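Local coordinates for protein MSM0273 (Mycobacterium smegmatis, PDB 5L37) that forms pentamers that probably cap the vertices of the polyhedral shell of the RMM bacterial microcompartment, at residues A4-N9 against L25-E30. Sequence-based numbering, arbitrary orientation.
Sequences ATVTGN and LEVEVE
A classic beta bulge sets Thr7 and Gly8 together opposite Glu26, moving the register on by one residue between two antiparallel strands of the EutN/CcmL beta barrel. Glu26 O takes a nearly straight bond from Thr7 N (2.8 Å, 174° at the hydrogen) and a weak one from Gly8 N at 3.4 Å, while Glu26 N returns a bond to Gly8 O. Before the bulge on strand 2-9, Thr5 and Glu28 form a hydrogen-bonded pair, bound both ways through their backbones. Thr7 OG1 sits between its backbone N and carbonyl carbon (chi1 53°) and donates to the anti lone pair of Glu26 OE1 at 3.0 Å. Its CG2 rests on Glu28 CB, the two side chains crossing at about a right angle. Arg35 of the adjoining strand 35-40 bridges the carboxylates, with salt bridges to Glu26 OE1 and Glu28 OE1. On the other face the contacts are mostly apolar: Ala4 CB packs on Val27 CB at 3.9 Å, Val6 CG1 meets Leu25 CD1, and Ile52 and Val50 of strand 49-54 add to this buried layer. At the end of the pairing, His49 ND1 hydrogen-bonds Thr5 OG1 and, weakly, Glu30 OE2; these two oxygens lie 2.8 Å apart. A water donates to Glu30 OE2 at 2.7 Å and to Ala4 O at 2.9 Å.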
ATOM      1  N   ALA C   4     -17.232  -4.123  -3.473  1.00 15.45           N
ATOM      2  CA  ALA C   4     -17.099  -4.379  -4.900  1.00 16.00           C
ATOM      3  C   ALA C   4     -18.154  -5.350  -5.341  1.00 16.94           C
ATOM      4  O   ALA C   4     -18.825  -5.978  -4.497  1.00 19.04           O
ATOM      5  CB  ALA C   4     -15.726  -4.938  -5.193  1.00 18.43           C
ATOM      6  N   THR C   5     -18.310  -5.462  -6.655  1.00 17.39           N
ATOM      7  CA  THR C   5     -19.240  -6.407  -7.249  1.00 18.17           C
ATOM      8  C   THR C   5     -18.441  -7.367  -8.096  1.00 18.93           C
ATOM      9  O   THR C   5     -17.619  -6.925  -8.907  1.00 19.97           O
ATOM     10  CB  THR C   5     -20.308  -5.685  -8.121  1.00 22.73           C
ATOM     11  OG1 THR C   5     -21.007  -4.744  -7.289  1.00 24.27           O
ATOM     12  CG2 THR C   5     -21.300  -6.680  -8.709  1.00 21.93           C
ATOM     13  N   VAL C   6     -18.686  -8.665  -7.913  1.00 18.64           N
ATOM     14  CA  VAL C   6     -18.059  -9.690  -8.758  1.00 20.70           C
ATOM     15  C   VAL C   6     -18.620  -9.630 -10.183  1.00 23.22           C
ATOM     16  O   VAL C   6     -19.844  -9.643 -10.397  1.00 24.64           O
ATOM     17  CB  VAL C   6     -18.279 -11.098  -8.216  1.00 18.34           C
ATOM     18  CG1 VAL C   6     -17.563 -12.127  -9.116  1.00 20.07           C
ATOM     19  CG2 VAL C   6     -17.756 -11.221  -6.746  1.00 17.12           C
ATOM     20  N   THR C   7     -17.728  -9.539 -11.165  1.00 20.83           N
ATOM     21  CA  THR C   7     -18.196  -9.399 -12.545  1.00 23.70           C
ATOM     22  C   THR C   7     -17.831 -10.609 -13.381  1.00 28.99           C
ATOM     23  O   THR C   7     -18.430 -10.857 -14.446  1.00 28.80           O
ATOM     24  CB  THR C   7     -17.617  -8.143 -13.204  1.00 27.64           C
ATOM     25  OG1 THR C   7     -16.191  -8.160 -13.074  1.00 33.88           O
ATOM     26  CG2 THR C   7     -18.140  -6.871 -12.513  1.00 27.50           C
ATOM     27  N   GLY C   8     -16.890 -11.411 -12.914  1.00 26.18           N
ATOM     28  CA  GLY C   8     -16.530 -12.594 -13.688  1.00 29.12           C
ATOM     29  C   GLY C   8     -15.400 -13.410 -13.108  1.00 28.24           C
ATOM     30  O   GLY C   8     -14.847 -13.075 -12.068  1.00 24.83           O
ATOM     31  N   ASN C   9     -14.997 -14.448 -13.825  1.00 29.14           N
ATOM     32  CA  ASN C   9     -13.937 -15.310 -13.332  1.00 31.57           C
ATOM     33  C   ASN C   9     -12.750 -15.075 -14.241  1.00 30.26           C
ATOM     34  O   ASN C   9     -12.899 -14.680 -15.408  1.00 33.89           O
ATOM     35  CB  ASN C   9     -14.363 -16.786 -13.335  1.00 43.58           C
ATOM     36  CG  ASN C   9     -13.825 -17.565 -12.121  1.00 52.78           C
ATOM     37  OD1 ASN C   9     -12.620 -17.593 -11.836  1.00 42.37           O
ATOM     38  ND2 ASN C   9     -14.746 -18.178 -11.378  1.00 62.43           N
ATOM     39  N   LEU C  25     -11.202 -13.746  -9.108  1.00 16.21           N
ATOM     40  CA  LEU C  25     -12.438 -13.144  -9.614  1.00 16.81           C
ATOM     41  C   LEU C  25     -12.181 -11.718 -10.038  1.00 20.36           C
ATOM     42  O   LEU C  25     -11.479 -10.953  -9.344  1.00 18.39           O
ATOM     43  CB  LEU C  25     -13.547 -13.175  -8.532  1.00 16.58           C
ATOM     44  CG  LEU C  25     -13.946 -14.590  -8.003  1.00 17.63           C
ATOM     45  CD1 LEU C  25     -15.100 -14.451  -6.979  1.00 16.67           C
ATOM     46  CD2 LEU C  25     -14.324 -15.548  -9.125  1.00 19.75           C
ATOM     47  N   GLU C  26     -12.742 -11.348 -11.174  1.00 17.89           N
ATOM     48  CA  GLU C  26     -12.740  -9.942 -11.539  1.00 20.21           C
ATOM     49  C   GLU C  26     -13.855  -9.251 -10.732  1.00 21.80           C
ATOM     50  O   GLU C  26     -14.947  -9.796 -10.609  1.00 19.06           O
ATOM     51  CB  GLU C  26     -12.962  -9.749 -13.036  1.00 23.80           C
ATOM     52  CG  GLU C  26     -12.833  -8.276 -13.434  1.00 30.09           C
ATOM     53  CD  GLU C  26     -13.059  -8.040 -14.901  1.00 54.09           C
ATOM     54  OE1 GLU C  26     -14.232  -8.091 -15.336  1.00 66.57           O
ATOM     55  OE2 GLU C  26     -12.058  -7.806 -15.614  1.00 55.19           O
ATOM     56  N   VAL C  27     -13.547  -8.089 -10.160  1.00 18.70           N
ATOM     57  CA  VAL C  27     -14.521  -7.326  -9.374  1.00 21.19           C
ATOM     58  C   VAL C  27     -14.477  -5.881  -9.845  1.00 24.14           C
ATOM     59  O   VAL C  27     -13.472  -5.433 -10.389  1.00 22.94           O
ATOM     60  CB  VAL C  27     -14.247  -7.390  -7.852  1.00 17.87           C
ATOM     61  CG1 VAL C  27     -14.224  -8.860  -7.379  1.00 17.86           C
ATOM     62  CG2 VAL C  27     -12.923  -6.624  -7.459  1.00 17.82           C
ATOM     63  N   GLU C  28     -15.566  -5.168  -9.622  1.00 20.69           N
ATOM     64  CA  GLU C  28     -15.656  -3.761  -9.936  1.00 20.87           C
ATOM     65  C   GLU C  28     -15.950  -3.017  -8.642  1.00 23.31           C
ATOM     66  O   GLU C  28     -16.915  -3.335  -7.929  1.00 20.42           O
ATOM     67  CB  GLU C  28     -16.747  -3.518 -10.966  1.00 27.42           C
ATOM     68  CG  GLU C  28     -16.967  -2.076 -11.266  1.00 31.30           C
ATOM     69  CD  GLU C  28     -17.881  -1.868 -12.443  1.00 44.75           C
ATOM     70  OE1 GLU C  28     -18.382  -2.856 -13.031  1.00 45.17           O
ATOM     71  OE2 GLU C  28     -18.124  -0.691 -12.759  1.00 54.73           O
ATOM     72  N   VAL C  29     -15.105  -2.056  -8.325  1.00 20.41           N
ATOM     73  CA  VAL C  29     -15.232  -1.335  -7.069  1.00 23.09           C
ATOM     74  C   VAL C  29     -16.428  -0.399  -7.137  1.00 27.22           C
ATOM     75  O   VAL C  29     -16.615   0.320  -8.122  1.00 24.84           O
ATOM     76  CB  VAL C  29     -13.929  -0.544  -6.743  1.00 22.87           C
ATOM     77  CG1 VAL C  29     -14.088   0.217  -5.436  1.00 25.95           C
ATOM     78  CG2 VAL C  29     -12.768  -1.488  -6.620  1.00 21.76           C
ATOM     79  N   GLU C  30     -17.248  -0.418  -6.086  1.00 25.84           N
ATOM     80  CA  GLU C  30     -18.483   0.356  -6.054  1.00 29.29           C
ATOM     81  C   GLU C  30     -18.109   1.842  -6.088  1.00 32.44           C
ATOM     82  O   GLU C  30     -17.155   2.264  -5.448  1.00 36.22           O
ATOM     83  CB  GLU C  30     -19.253   0.063  -4.751  1.00 37.07           C
ATOM     84  CG  GLU C  30     -19.854  -1.329  -4.552  1.00 49.21           C
ATOM     85  CD  GLU C  30     -20.960  -1.724  -5.492  1.00 63.57           C
ATOM     86  OE1 GLU C  30     -21.342  -0.927  -6.384  1.00 69.46           O
ATOM     87  OE2 GLU C  30     -21.458  -2.856  -5.312  1.00 63.41           O
TER
HETATM   88  O   HOH W   1     -20.645  -4.165  -3.102  1.00 45.59           O